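Local coordinates for trans-isoprenyl diphosphate synthase (Caulobacter crescentus, PDB 3OYR) that builds all-trans polyprenyl diphosphates by condensing isopentenyl diphosphate with an allylic diphosphate, probably making octaprenyl diphosphate for the side chain of isoprenoid quinones, at the interface of chains A and B. Numbering follows the deposited sequence. Chains: chain A/B, Trans-isoprenyl diphosphate synthase.

The interface of chains A and B. Residues chain A 145, 150, 153-154; chain B 145, 148, 150, 153.
A:Met150 and B:Met150 meet across the two-fold axis, their side chains crossing at a slant, with the thioether sulphur SD of A:Met150 3.5 Å from the terminal methyl CE of B:Met150. Each chain starts with CG anti to the backbone N (chi1 -171° in A:Met150) and then bends at chi2 and again at chi3. The last bend differs between the copies, -96° in A:Met150 and -27° in B:Met150, so the two methyls are not placed alike. CE of A:Met150 also packs 3.7 Å from CD1 of B:Leu153 and lies against CG2 of B:Val145, a pair modelled too close for its length to mean anything. B:Met150 comes tip to tip with A:Leu153, its SD 3.7 Å from CD1 of A:Leu153. A:Leu153 and B:Leu153 slide past each other in opposite directions, CD2 of A:Leu153 3.6 Å from CD2 of B:Leu153, and CG2 of A:Val145 packs 3.8 Å from that same CD2 of B:Leu153.

At the margin, polar residues contribute without bonding across the patch. A:Glu154 lays its aliphatic stem along B:Val145, CG to CG1 at 3.6 Å, and the amide oxygen OD1 of B:Asn148 rests 3.5 Å from CG of A:Met150. An alanine in place of A:Met150 would probably open a gap between B:Val145, B:Leu153 and B:Met150, leaving the B:Met150 methyl without its sulphur partner.

The patch is a small apolar piece of a larger two-fold dimer interface in this all-helical prenyl synthase fold. A:Val145 ends helix 126-145, while B:Val145 sits in the last turn of helix 126-147; after a short turn the methionine opens the next helix (150-172 in chain A, 150-173 in chain B), which carries the leucine one turn further on.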
loop_
_atom_site.group_PDB
_atom_site.type_symbol
_atom_site.label_atom_id
_atom_site.label_comp_id
_atom_site.label_asym_id
_atom_site.label_seq_id
_atom_site.Cartn_x
_atom_site.Cartn_y
_atom_site.Cartn_z
ATOM N N VAL A 145 10.311 3.368 11.585
ATOM C CA VAL A 145 11.582 2.643 11.748
ATOM C C VAL A 145 12.646 3.534 12.382
ATOM O O VAL A 145 13.413 3.092 13.249
ATOM C CB VAL A 145 12.091 2.067 10.385
ATOM C CG1 VAL A 145 13.582 1.720 10.430
ATOM C CG2 VAL A 145 11.271 0.859 9.964
ATOM N N MET A 150 9.495 -0.778 18.103
ATOM C CA MET A 150 8.799 -1.907 17.493
ATOM C C MET A 150 7.332 -1.995 17.918
ATOM O O MET A 150 6.468 -2.365 17.120
ATOM C CB MET A 150 9.532 -3.236 17.722
ATOM C CG MET A 150 8.950 -4.398 16.902
ATOM S SD MET A 150 9.407 -4.375 15.152
ATOM C CE MET A 150 8.112 -3.605 14.358
ATOM N N LEU A 153 5.357 0.510 15.757
ATOM C CA LEU A 153 5.164 -0.027 14.413
ATOM C C LEU A 153 4.069 -1.090 14.402
ATOM O O LEU A 153 3.252 -1.149 13.483
ATOM C CB LEU A 153 6.472 -0.613 13.878
ATOM C CG LEU A 153 7.402 0.358 13.148
ATOM C CD1 LEU A 153 8.811 0.285 13.717
ATOM C CD2 LEU A 153 7.408 0.078 11.653
ATOM N N GLU A 154 4.062 -1.925 15.435
ATOM C CA GLU A 154 3.081 -2.983 15.583
ATOM C C GLU A 154 1.696 -2.392 15.644
ATOM O O GLU A 154 0.807 -2.813 14.893
ATOM C CB GLU A 154 3.361 -3.806 16.846
ATOM C CG GLU A 154 2.608 -5.130 16.884
ATOM C CD GLU A 154 1.429 -5.132 17.827
ATOM O OE1 GLU A 154 1.679 -5.190 19.051
ATOM O OE2 GLU A 154 0.267 -5.111 17.348
ATOM N N VAL B 145 6.824 -7.273 11.586
ATOM C CA VAL B 145 6.827 -6.946 13.010
ATOM C C VAL B 145 7.034 -8.191 13.886
ATOM O O VAL B 145 7.833 -8.171 14.844
ATOM C CB VAL B 145 5.531 -6.180 13.411
ATOM C CG1 VAL B 145 5.375 -6.158 14.897
ATOM C CG2 VAL B 145 5.548 -4.726 12.857
ATOM N N ASN B 148 10.546 -9.399 14.602
ATOM C CA ASN B 148 11.349 -8.519 15.474
ATOM C C ASN B 148 12.669 -8.054 14.847
ATOM O O ASN B 148 13.593 -7.649 15.539
ATOM C CB ASN B 148 11.620 -9.186 16.834
ATOM C CG ASN B 148 11.027 -8.427 17.977
ATOM O OD1 ASN B 148 10.836 -7.205 17.915
ATOM N ND2 ASN B 148 10.737 -9.142 19.048
ATOM N N MET B 150 14.219 -5.286 13.080
ATOM C CA MET B 150 14.039 -3.894 12.698
ATOM C C MET B 150 14.762 -3.548 11.400
ATOM O O MET B 150 14.265 -2.763 10.581
ATOM C CB MET B 150 14.397 -2.943 13.853
ATOM C CG MET B 150 14.042 -1.482 13.566
ATOM S SD MET B 150 12.287 -0.996 13.472
ATOM C CE MET B 150 11.353 -2.393 12.980
ATOM N N LEU B 153 12.749 -4.926 8.511
ATOM C CA LEU B 153 11.614 -4.029 8.319
ATOM C C LEU B 153 11.978 -2.714 7.612
ATOM O O LEU B 153 11.249 -2.245 6.747
ATOM C CB LEU B 153 10.924 -3.751 9.651
ATOM C CG LEU B 153 9.412 -3.608 9.508
ATOM C CD1 LEU B 153 8.723 -4.132 10.737
ATOM C CD2 LEU B 153 9.023 -2.157 9.282
#